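PDB 1WX1: nicotinate-nucleotide--dimethylbenzimidazole phosphoribosyltransferase from Thermus thermophilus HB8, which probably catalyses transfer of the phosphoribosyl group of nicotinate mononucleotide to 5,6-dimethylbenzimidazole, giving alpha-ribazole 5'-phosphate for cobalamin synthesis. Local coordinates for residues L181-V186 against R207-L212; N167-A172 against Q203-A208; G57-G62 against M163-T168. All coordinates share one frame; numbering follows the deposited sequence.

Contact 1: L181-V186 against R207-L212; sequences LPPEAV and RALARL
L209 reaches across to P183 and to the backbone of L181. The apolar part is one methyl against one ring. L209 CD1 lies 4.2 Å from P183 CG, and the leucine side chain runs aslant to the ring. L209 CG stands beside its own backbone N and anti to the carbonyl carbon (chi1 -65°). This torsion helps to place CD1 against P183 CG. L209 CD1 also meets a backbone polar atom, L181 O, at 4.1 Å. This is van der Waals contact only. The CB of L181 points away, and its side chain makes no contact here.

The contact sits at the surface of an alpha/beta fold built on a parallel sheet. It joins the short helix 183-186 to the C-terminal part of helix 195-210. P183 also packs on V205 and A206 of that longer helix, and L209 also touches A177 of helix 167-179.

Backbone bonds shape both pieces. P182 is the N-cap of helix 183-186, and A185 N donates to P182 O at 3.2 Å. On the other segment, L212 N reaches L209 O at 2.9 Å.

R211 takes no part in this packing. It forms a salt bridge with E224, and A208 O sits 4.2 Å above the centre of the R211 guanidinium plane.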
ATOM      1  N   LEU A 181      26.887 -10.821  10.105  1.00 34.70           N
ATOM      2  CA  LEU A 181      26.184 -10.436  11.321  1.00 35.29           C
ATOM      3  C   LEU A 181      26.129 -11.594  12.312  1.00 36.71           C
ATOM      4  O   LEU A 181      26.289 -12.755  11.934  1.00 36.98           O
ATOM      5  CB  LEU A 181      24.759  -9.992  10.986  1.00 36.34           C
ATOM      6  CG  LEU A 181      24.616  -8.726  10.140  1.00 36.61           C
ATOM      7  CD1 LEU A 181      23.154  -8.496   9.795  1.00 35.75           C
ATOM      8  CD2 LEU A 181      25.182  -7.537  10.912  1.00 38.34           C
ATOM      9  N   PRO A 182      25.910 -11.287  13.599  1.00 37.80           N
ATOM     10  CA  PRO A 182      25.832 -12.312  14.640  1.00 37.52           C
ATOM     11  C   PRO A 182      24.414 -12.875  14.694  1.00 37.09           C
ATOM     12  O   PRO A 182      23.467 -12.229  14.244  1.00 37.40           O
ATOM     13  CB  PRO A 182      26.189 -11.536  15.897  1.00 38.86           C
ATOM     14  CG  PRO A 182      25.496 -10.229  15.648  1.00 39.01           C
ATOM     15  CD  PRO A 182      25.848  -9.937  14.192  1.00 38.67           C
ATOM     16  N   PRO A 183      24.249 -14.084  15.250  1.00 36.12           N
ATOM     17  CA  PRO A 183      22.926 -14.710  15.349  1.00 35.55           C
ATOM     18  C   PRO A 183      21.868 -13.829  16.019  1.00 36.30           C
ATOM     19  O   PRO A 183      20.706 -13.824  15.614  1.00 35.25           O
ATOM     20  CB  PRO A 183      23.209 -15.977  16.149  1.00 34.71           C
ATOM     21  CG  PRO A 183      24.596 -16.331  15.726  1.00 34.95           C
ATOM     22  CD  PRO A 183      25.294 -14.988  15.758  1.00 36.38           C
ATOM     23  N   GLU A 184      22.284 -13.082  17.040  1.00 36.03           N
ATOM     24  CA  GLU A 184      21.386 -12.209  17.795  1.00 37.48           C
ATOM     25  C   GLU A 184      20.646 -11.170  16.955  1.00 36.82           C
ATOM     26  O   GLU A 184      19.476 -10.884  17.201  1.00 36.70           O
ATOM     27  CB  GLU A 184      22.167 -11.477  18.894  1.00 39.84           C
ATOM     28  CG  GLU A 184      22.865 -12.378  19.904  1.00 44.07           C
ATOM     29  CD  GLU A 184      23.895 -13.296  19.271  1.00 46.32           C
ATOM     30  OE1 GLU A 184      24.686 -12.817  18.429  1.00 47.18           O
ATOM     31  OE2 GLU A 184      23.922 -14.496  19.624  1.00 50.16           O
ATOM     32  N   ALA A 185      21.335 -10.602  15.974  1.00 36.06           N
ATOM     33  CA  ALA A 185      20.743  -9.579  15.118  1.00 36.86           C
ATOM     34  C   ALA A 185      19.756 -10.108  14.074  1.00 36.34           C
ATOM     35  O   ALA A 185      18.753  -9.453  13.776  1.00 35.98           O
ATOM     36  CB  ALA A 185      21.847  -8.795  14.426  1.00 37.47           C
ATOM     37  N   VAL A 186      20.031 -11.290  13.532  1.00 34.87           N
ATOM     38  CA  VAL A 186      19.176 -11.867  12.496  1.00 34.35           C
ATOM     39  C   VAL A 186      18.084 -12.828  12.953  1.00 34.53           C
ATOM     40  O   VAL A 186      17.203 -13.175  12.168  1.00 33.45           O
ATOM     41  CB  VAL A 186      20.020 -12.601  11.436  1.00 33.38           C
ATOM     42  CG1 VAL A 186      20.904 -11.610  10.695  1.00 34.33           C
ATOM     43  CG2 VAL A 186      20.861 -13.682  12.103  1.00 31.12           C
ATOM     44  N   ARG A 207      26.080 -22.434  14.919  1.00 24.10           N
ATOM     45  CA  ARG A 207      26.731 -23.671  14.501  1.00 25.20           C
ATOM     46  C   ARG A 207      27.054 -23.624  13.015  1.00 23.93           C
ATOM     47  O   ARG A 207      28.156 -23.980  12.596  1.00 24.08           O
ATOM     48  CB  ARG A 207      25.825 -24.874  14.782  1.00 27.24           C
ATOM     49  CG  ARG A 207      25.310 -24.948  16.206  1.00 34.41           C
ATOM     50  CD  ARG A 207      26.061 -25.949  17.053  1.00 37.88           C
ATOM     51  NE  ARG A 207      25.769 -27.323  16.656  1.00 43.05           N
ATOM     52  CZ  ARG A 207      26.125 -28.391  17.360  1.00 44.77           C
ATOM     53  NH1 ARG A 207      26.785 -28.244  18.501  1.00 46.33           N
ATOM     54  NH2 ARG A 207      25.831 -29.606  16.920  1.00 46.73           N
ATOM     55  N   ALA A 208      26.087 -23.184  12.218  1.00 21.89           N
ATOM     56  CA  ALA A 208      26.271 -23.100  10.774  1.00 21.48           C
ATOM     57  C   ALA A 208      27.410 -22.154  10.408  1.00 21.75           C
ATOM     58  O   ALA A 208      28.247 -22.473   9.566  1.00 22.04           O
ATOM     59  CB  ALA A 208      24.971 -22.641  10.111  1.00 19.12           C
ATOM     60  N   LEU A 209      27.438 -20.987  11.043  1.00 23.19           N
ATOM     61  CA  LEU A 209      28.477 -20.002  10.767  1.00 23.80           C
ATOM     62  C   LEU A 209      29.850 -20.574  11.099  1.00 24.47           C
ATOM     63  O   LEU A 209      30.818 -20.347  10.378  1.00 23.59           O
ATOM     64  CB  LEU A 209      28.228 -18.728  11.582  1.00 24.86           C
ATOM     65  CG  LEU A 209      26.954 -17.945  11.236  1.00 26.43           C
ATOM     66  CD1 LEU A 209      26.791 -16.784  12.200  1.00 25.65           C
ATOM     67  CD2 LEU A 209      27.028 -17.441   9.796  1.00 26.88           C
ATOM     68  N   ALA A 210      29.920 -21.332  12.188  1.00 25.57           N
ATOM     69  CA  ALA A 210      31.175 -21.940  12.617  1.00 27.12           C
ATOM     70  C   ALA A 210      31.791 -22.850  11.555  1.00 27.22           C
ATOM     71  O   ALA A 210      33.001 -23.070  11.553  1.00 27.14           O
ATOM     72  CB  ALA A 210      30.962 -22.718  13.913  1.00 26.34           C
ATOM     73  N   ARG A 211      30.974 -23.380  10.650  1.00 25.31           N
ATOM     74  CA  ARG A 211      31.509 -24.259   9.616  1.00 25.76           C
ATOM     75  C   ARG A 211      32.146 -23.488   8.462  1.00 26.94           C
ATOM     76  O   ARG A 211      32.871 -24.060   7.653  1.00 27.73           O
ATOM     77  CB  ARG A 211      30.417 -25.185   9.065  1.00 24.61           C
ATOM     78  CG  ARG A 211      29.893 -26.224  10.058  1.00 22.90           C
ATOM     79  CD  ARG A 211      29.125 -27.333   9.331  1.00 22.32           C
ATOM     80  NE  ARG A 211      27.989 -26.815   8.568  1.00 21.14           N
ATOM     81  CZ  ARG A 211      26.838 -26.417   9.106  1.00 22.35           C
ATOM     82  NH1 ARG A 211      26.655 -26.483  10.419  1.00 16.35           N
ATOM     83  NH2 ARG A 211      25.871 -25.932   8.330  1.00 20.93           N
ATOM     84  N   LEU A 212      31.881 -22.189   8.392  1.00 28.11           N
ATOM     85  CA  LEU A 212      32.421 -21.353   7.324  1.00 30.41           C
ATOM     86  C   LEU A 212      33.907 -21.024   7.491  1.00 31.92           C
ATOM     87  O   LEU A 212      34.427 -21.017   8.604  1.00 29.47           O
ATOM     88  CB  LEU A 212      31.612 -20.057   7.232  1.00 29.77           C
ATOM     89  CG  LEU A 212      30.120 -20.257   6.944  1.00 28.27           C
ATOM     90  CD1 LEU A 212      29.393 -18.924   6.983  1.00 28.95           C
ATOM     91  CD2 LEU A 212      29.960 -20.919   5.588  1.00 24.92           C
TER

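Contact 2: N167-A172 against Q203-A208; sequences NTTAAA and QAVARA
V205 faces A172 and T169, and it has the largest area buried by the contact. V205 CG2 lies 4.0 Å from A172 CB and 4.1 Å from T169 O. T169 and A172 are three residues apart, so the valine methyl bridges neighbouring turns of helix 167-172. V205 CG1 is anti to the backbone N (chi1 172°), which leaves CG2 beside that N and against the partner helix. The second tight spot is T169 CG2 against A204 CB at 4.1 Å. All four residues are buried.

These are two helices of the alpha/beta fold. Helix 167-179 follows strand 157-163 of the parallel sheet, and helix 195-210 packs against its first turns. The segment axes approach to 9.4 Å and cross at -42°. A172 and A204 each present just a CB methyl to the interface. F252 of helix 252-264 also packs on A172.

The solvent side is different. Q203, A206 and R207 lie on the exposed part of helix 203-208, and none of them touches 167-172. R207 NE bonds to A126 O, in the loop before helix 133-152. N167 is buried but has other partners: its ND2 bonds to D162 OD2 and E229 OE2.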
ATOM      1  N   ASN A 167      12.260 -22.264   7.347  1.00 18.42           N
ATOM      2  CA  ASN A 167      13.146 -21.470   6.509  1.00 18.10           C
ATOM      3  C   ASN A 167      13.597 -20.121   7.081  1.00 18.17           C
ATOM      4  O   ASN A 167      14.518 -19.507   6.550  1.00 18.39           O
ATOM      5  CB  ASN A 167      12.557 -21.313   5.096  1.00 17.35           C
ATOM      6  CG  ASN A 167      11.438 -20.301   5.018  1.00 15.45           C
ATOM      7  OD1 ASN A 167      11.002 -19.740   6.019  1.00 16.45           O
ATOM      8  ND2 ASN A 167      10.965 -20.059   3.800  1.00 18.14           N
ATOM      9  N   THR A 168      12.985 -19.662   8.170  1.00 17.08           N
ATOM     10  CA  THR A 168      13.428 -18.398   8.748  1.00 19.46           C
ATOM     11  C   THR A 168      14.766 -18.631   9.455  1.00 17.80           C
ATOM     12  O   THR A 168      15.556 -17.710   9.631  1.00 17.64           O
ATOM     13  CB  THR A 168      12.394 -17.812   9.742  1.00 21.06           C
ATOM     14  OG1 THR A 168      12.278 -18.666  10.881  1.00 26.30           O
ATOM     15  CG2 THR A 168      11.035 -17.683   9.071  1.00 25.18           C
ATOM     16  N   THR A 169      15.030 -19.873   9.850  1.00 17.77           N
ATOM     17  CA  THR A 169      16.294 -20.183  10.494  1.00 15.87           C
ATOM     18  C   THR A 169      17.366 -20.236   9.410  1.00 16.89           C
ATOM     19  O   THR A 169      18.451 -19.679   9.575  1.00 17.15           O
ATOM     20  CB  THR A 169      16.232 -21.528  11.255  1.00 18.32           C
ATOM     21  OG1 THR A 169      15.293 -21.414  12.328  1.00 19.41           O
ATOM     22  CG2 THR A 169      17.594 -21.879  11.841  1.00 17.90           C
ATOM     23  N   ALA A 170      17.055 -20.893   8.295  1.00 14.67           N
ATOM     24  CA  ALA A 170      17.994 -20.979   7.180  1.00 14.94           C
ATOM     25  C   ALA A 170      18.240 -19.569   6.630  1.00 15.75           C
ATOM     26  O   ALA A 170      19.359 -19.236   6.243  1.00 15.74           O
ATOM     27  CB  ALA A 170      17.434 -21.880   6.072  1.00 14.13           C
ATOM     28  N   ALA A 171      17.191 -18.750   6.598  1.00 13.75           N
ATOM     29  CA  ALA A 171      17.316 -17.381   6.101  1.00 15.12           C
ATOM     30  C   ALA A 171      18.213 -16.564   7.034  1.00 15.96           C
ATOM     31  O   ALA A 171      19.005 -15.739   6.577  1.00 15.93           O
ATOM     32  CB  ALA A 171      15.943 -16.732   5.991  1.00 13.90           C
ATOM     33  N   ALA A 172      18.085 -16.798   8.339  1.00 14.71           N
ATOM     34  CA  ALA A 172      18.896 -16.086   9.322  1.00 16.81           C
ATOM     35  C   ALA A 172      20.365 -16.467   9.167  1.00 18.07           C
ATOM     36  O   ALA A 172      21.250 -15.608   9.235  1.00 18.82           O
ATOM     37  CB  ALA A 172      18.414 -16.405  10.734  1.00 17.10           C
ATOM     38  N   GLN A 203      21.377 -20.797  18.281  1.00 23.94           N
ATOM     39  CA  GLN A 203      22.440 -21.794  18.344  1.00 25.35           C
ATOM     40  C   GLN A 203      22.625 -22.462  16.996  1.00 22.89           C
ATOM     41  O   GLN A 203      23.747 -22.683  16.562  1.00 23.76           O
ATOM     42  CB  GLN A 203      22.170 -22.844  19.414  1.00 29.66           C
ATOM     43  CG  GLN A 203      23.084 -22.711  20.621  1.00 38.71           C
ATOM     44  CD  GLN A 203      23.662 -24.028  21.078  1.00 44.02           C
ATOM     45  OE1 GLN A 203      23.402 -24.465  22.207  1.00 46.69           O
ATOM     46  NE2 GLN A 203      24.438 -24.672  20.216  1.00 45.82           N
ATOM     47  N   ALA A 204      21.519 -22.751  16.323  1.00 21.97           N
ATOM     48  CA  ALA A 204      21.574 -23.391  15.012  1.00 20.91           C
ATOM     49  C   ALA A 204      22.345 -22.503  14.055  1.00 20.18           C
ATOM     50  O   ALA A 204      23.188 -22.981  13.300  1.00 19.97           O
ATOM     51  CB  ALA A 204      20.155 -23.640  14.478  1.00 20.53           C
ATOM     52  N   VAL A 205      22.068 -21.203  14.115  1.00 20.37           N
ATOM     53  CA  VAL A 205      22.746 -20.240  13.259  1.00 19.99           C
ATOM     54  C   VAL A 205      24.234 -20.172  13.597  1.00 21.17           C
ATOM     55  O   VAL A 205      25.085 -20.185  12.705  1.00 22.39           O
ATOM     56  CB  VAL A 205      22.129 -18.821  13.406  1.00 21.35           C
ATOM     57  CG1 VAL A 205      22.977 -17.791  12.650  1.00 20.53           C
ATOM     58  CG2 VAL A 205      20.709 -18.821  12.867  1.00 19.68           C
ATOM     59  N   ALA A 206      24.546 -20.104  14.887  1.00 22.62           N
ATOM     60  CA  ALA A 206      25.936 -20.036  15.316  1.00 22.63           C
ATOM     61  C   ALA A 206      26.710 -21.265  14.848  1.00 23.91           C
ATOM     62  O   ALA A 206      27.858 -21.156  14.425  1.00 24.35           O
ATOM     63  CB  ALA A 206      26.011 -19.909  16.841  1.00 22.01           C
ATOM     64  N   ARG A 207      26.080 -22.434  14.919  1.00 24.10           N
ATOM     65  CA  ARG A 207      26.731 -23.671  14.501  1.00 25.20           C
ATOM     66  C   ARG A 207      27.054 -23.624  13.015  1.00 23.93           C
ATOM     67  O   ARG A 207      28.156 -23.980  12.596  1.00 24.08           O
ATOM     68  CB  ARG A 207      25.825 -24.874  14.782  1.00 27.24           C
ATOM     69  CG  ARG A 207      25.310 -24.948  16.206  1.00 34.41           C
ATOM     70  CD  ARG A 207      26.061 -25.949  17.053  1.00 37.88           C
ATOM     71  NE  ARG A 207      25.769 -27.323  16.656  1.00 43.05           N
ATOM     72  CZ  ARG A 207      26.125 -28.391  17.360  1.00 44.77           C
ATOM     73  NH1 ARG A 207      26.785 -28.244  18.501  1.00 46.33           N
ATOM     74  NH2 ARG A 207      25.831 -29.606  16.920  1.00 46.73           N
ATOM     75  N   ALA A 208      26.087 -23.184  12.218  1.00 21.89           N
ATOM     76  CA  ALA A 208      26.271 -23.100  10.774  1.00 21.48           C
ATOM     77  C   ALA A 208      27.410 -22.154  10.408  1.00 21.75           C
ATOM     78  O   ALA A 208      28.247 -22.473   9.566  1.00 22.04           O
ATOM     79  CB  ALA A 208      24.971 -22.641  10.111  1.00 19.12           C
TER

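Contact 3: G57-G62 against M163-T168; sequences GVVAEG and MGIGNT
V59 packs on the turn formed by I165 and G166, a type II beta turn from G164 to N167. This turn is the beta-alpha connection between strand 157-163 and helix 167-179. The loop carrying V59 follows strand 47-54, the neighbour of 157-163 in the parallel sheet. The contact therefore joins two loops at the C-terminal ends of adjacent strands.

V59 has the most surface buried. Its CG1 stands beside the backbone N and anti to the carbonyl carbon (chi1 -66°). V59 CG1 lies 3.5 Å from I165 O and 4.0 Å from I165 CG2. The two side chains cross at about a right angle. The end of the I165 side chain leads away from this loop, and I165 also touches V70 of helix 70-79.

G166 is next. It takes the third position of the turn with a positive phi of 88°, a usual place for glycine. V59 CG1 comes to 4.3 Å from G166 CA. G166 is also the N-cap of the helix. The turn is closed by N167 N bonding to G164 O at 2.9 Å, and I165 N bonds to T71 OG1.

V58 adds a smaller patch beside V59, where V58 CG1 lies 3.7 Å from G166 O.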
ATOM      1  N   GLY A  57      16.004 -29.533   6.976  1.00 16.02           N
ATOM      2  CA  GLY A  57      16.354 -30.508   7.992  1.00 17.18           C
ATOM      3  C   GLY A  57      16.462 -29.875   9.369  1.00 17.85           C
ATOM      4  O   GLY A  57      16.357 -30.564  10.384  1.00 19.19           O
ATOM      5  N   VAL A  58      16.655 -28.559   9.411  1.00 15.39           N
ATOM      6  CA  VAL A  58      16.792 -27.856  10.685  1.00 15.35           C
ATOM      7  C   VAL A  58      15.522 -27.896  11.542  1.00 15.63           C
ATOM      8  O   VAL A  58      15.548 -27.516  12.712  1.00 16.36           O
ATOM      9  CB  VAL A  58      17.259 -26.382  10.468  1.00 16.14           C
ATOM     10  CG1 VAL A  58      16.111 -25.522   9.984  1.00 16.40           C
ATOM     11  CG2 VAL A  58      17.869 -25.828  11.759  1.00 17.89           C
ATOM     12  N   VAL A  59      14.412 -28.367  10.977  1.00 15.63           N
ATOM     13  CA  VAL A  59      13.183 -28.455  11.756  1.00 17.37           C
ATOM     14  C   VAL A  59      13.401 -29.411  12.924  1.00 17.28           C
ATOM     15  O   VAL A  59      12.670 -29.377  13.908  1.00 17.78           O
ATOM     16  CB  VAL A  59      11.986 -28.981  10.926  1.00 19.38           C
ATOM     17  CG1 VAL A  59      11.617 -27.971   9.843  1.00 20.97           C
ATOM     18  CG2 VAL A  59      12.329 -30.335  10.319  1.00 24.52           C
ATOM     19  N   ALA A  60      14.415 -30.262  12.807  1.00 17.34           N
ATOM     20  CA  ALA A  60      14.716 -31.224  13.860  1.00 18.72           C
ATOM     21  C   ALA A  60      15.223 -30.527  15.124  1.00 20.18           C
ATOM     22  O   ALA A  60      15.278 -31.136  16.195  1.00 19.74           O
ATOM     23  CB  ALA A  60      15.745 -32.235  13.364  1.00 16.74           C
ATOM     24  N   GLU A  61      15.590 -29.254  14.995  1.00 18.81           N
ATOM     25  CA  GLU A  61      16.085 -28.474  16.127  1.00 19.49           C
ATOM     26  C   GLU A  61      14.952 -27.790  16.894  1.00 19.57           C
ATOM     27  O   GLU A  61      15.200 -27.000  17.812  1.00 18.31           O
ATOM     28  CB  GLU A  61      17.075 -27.409  15.647  1.00 20.64           C
ATOM     29  CG  GLU A  61      18.339 -27.951  14.987  1.00 22.36           C
ATOM     30  CD  GLU A  61      19.146 -28.849  15.908  1.00 25.71           C
ATOM     31  OE1 GLU A  61      19.289 -28.503  17.097  1.00 30.67           O
ATOM     32  OE2 GLU A  61      19.649 -29.893  15.444  1.00 25.66           O
ATOM     33  N   GLY A  62      13.714 -28.079  16.507  1.00 19.04           N
ATOM     34  CA  GLY A  62      12.566 -27.491  17.178  1.00 19.90           C
ATOM     35  C   GLY A  62      12.489 -25.985  17.009  1.00 22.25           C
ATOM     36  O   GLY A  62      12.256 -25.254  17.975  1.00 23.12           O
ATOM     37  N   MET A 163       8.160 -20.747   0.631  1.00 15.96           N
ATOM     38  CA  MET A 163       7.311 -21.655   1.387  1.00 16.18           C
ATOM     39  C   MET A 163       8.224 -22.773   1.850  1.00 17.00           C
ATOM     40  O   MET A 163       8.752 -23.538   1.042  1.00 17.37           O
ATOM     41  CB  MET A 163       6.167 -22.215   0.545  1.00 17.40           C
ATOM     42  CG  MET A 163       5.194 -23.109   1.346  1.00 20.28           C
ATOM     43  SD  MET A 163       4.396 -22.293   2.782  1.00 23.25           S
ATOM     44  CE  MET A 163       4.846 -23.409   4.140  1.00 22.06           C
ATOM     45  N   GLY A 164       8.431 -22.845   3.158  1.00 16.09           N
ATOM     46  CA  GLY A 164       9.287 -23.877   3.706  1.00 17.34           C
ATOM     47  C   GLY A 164       9.326 -23.782   5.216  1.00 17.17           C
ATOM     48  O   GLY A 164       9.850 -22.818   5.763  1.00 16.80           O
ATOM     49  N   ILE A 165       8.759 -24.776   5.891  1.00 17.54           N
ATOM     50  CA  ILE A 165       8.752 -24.788   7.349  1.00 16.40           C
ATOM     51  C   ILE A 165      10.196 -24.790   7.835  1.00 15.76           C
ATOM     52  O   ILE A 165      11.004 -25.606   7.400  1.00 15.27           O
ATOM     53  CB  ILE A 165       8.012 -26.036   7.893  1.00 16.98           C
ATOM     54  CG1 ILE A 165       6.536 -25.988   7.480  1.00 15.66           C
ATOM     55  CG2 ILE A 165       8.138 -26.100   9.409  1.00 14.16           C
ATOM     56  CD1 ILE A 165       5.814 -24.725   7.912  1.00 17.02           C
ATOM     57  N   GLY A 166      10.512 -23.852   8.722  1.00 17.75           N
ATOM     58  CA  GLY A 166      11.858 -23.741   9.252  1.00 18.71           C
ATOM     59  C   GLY A 166      12.777 -22.873   8.410  1.00 19.95           C
ATOM     60  O   GLY A 166      13.955 -22.726   8.733  1.00 20.89           O
ATOM     61  N   ASN A 167      12.260 -22.264   7.347  1.00 18.42           N
ATOM     62  CA  ASN A 167      13.146 -21.470   6.509  1.00 18.10           C
ATOM     63  C   ASN A 167      13.597 -20.121   7.081  1.00 18.17           C
ATOM     64  O   ASN A 167      14.518 -19.507   6.550  1.00 18.39           O
ATOM     65  CB  ASN A 167      12.557 -21.313   5.096  1.00 17.35           C
ATOM     66  CG  ASN A 167      11.438 -20.301   5.018  1.00 15.45           C
ATOM     67  OD1 ASN A 167      11.002 -19.740   6.019  1.00 16.45           O
ATOM     68  ND2 ASN A 167      10.965 -20.059   3.800  1.00 18.14           N
ATOM     69  N   THR A 168      12.985 -19.662   8.170  1.00 17.08           N
ATOM     70  CA  THR A 168      13.428 -18.398   8.748  1.00 19.46           C
ATOM     71  C   THR A 168      14.766 -18.631   9.455  1.00 17.80           C
ATOM     72  O   THR A 168      15.556 -17.710   9.631  1.00 17.64           O
ATOM     73  CB  THR A 168      12.394 -17.812   9.742  1.00 21.06           C
ATOM     74  OG1 THR A 168      12.278 -18.666  10.881  1.00 26.30           O
ATOM     75  CG2 THR A 168      11.035 -17.683   9.071  1.00 25.18           C
TER

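Contacts 3, 2 and 1 lie on the same side of the chain's centre, with contact 2 touching both others. Contact 3 shares N167 and T168 with contact 2, and their centres are about 9 Å apart. V58 CG2 touches T169 CG2 at 4.0 Å and joins the two. Contact 1 shares R207 and A208 with contact 2, at about 7 Å between centres. P183 CG meets V205 CG1 there at 3.8 Å. Contacts 1 and 3 do not touch; their centres are about 16 Å apart. Contact 3 is nearest the probable active site: the I165 side chain is about 9 Å from that of E304, the predicted proton acceptor. The bound sodium ion is remote, about 12 Å from the side chains of V58 and A204.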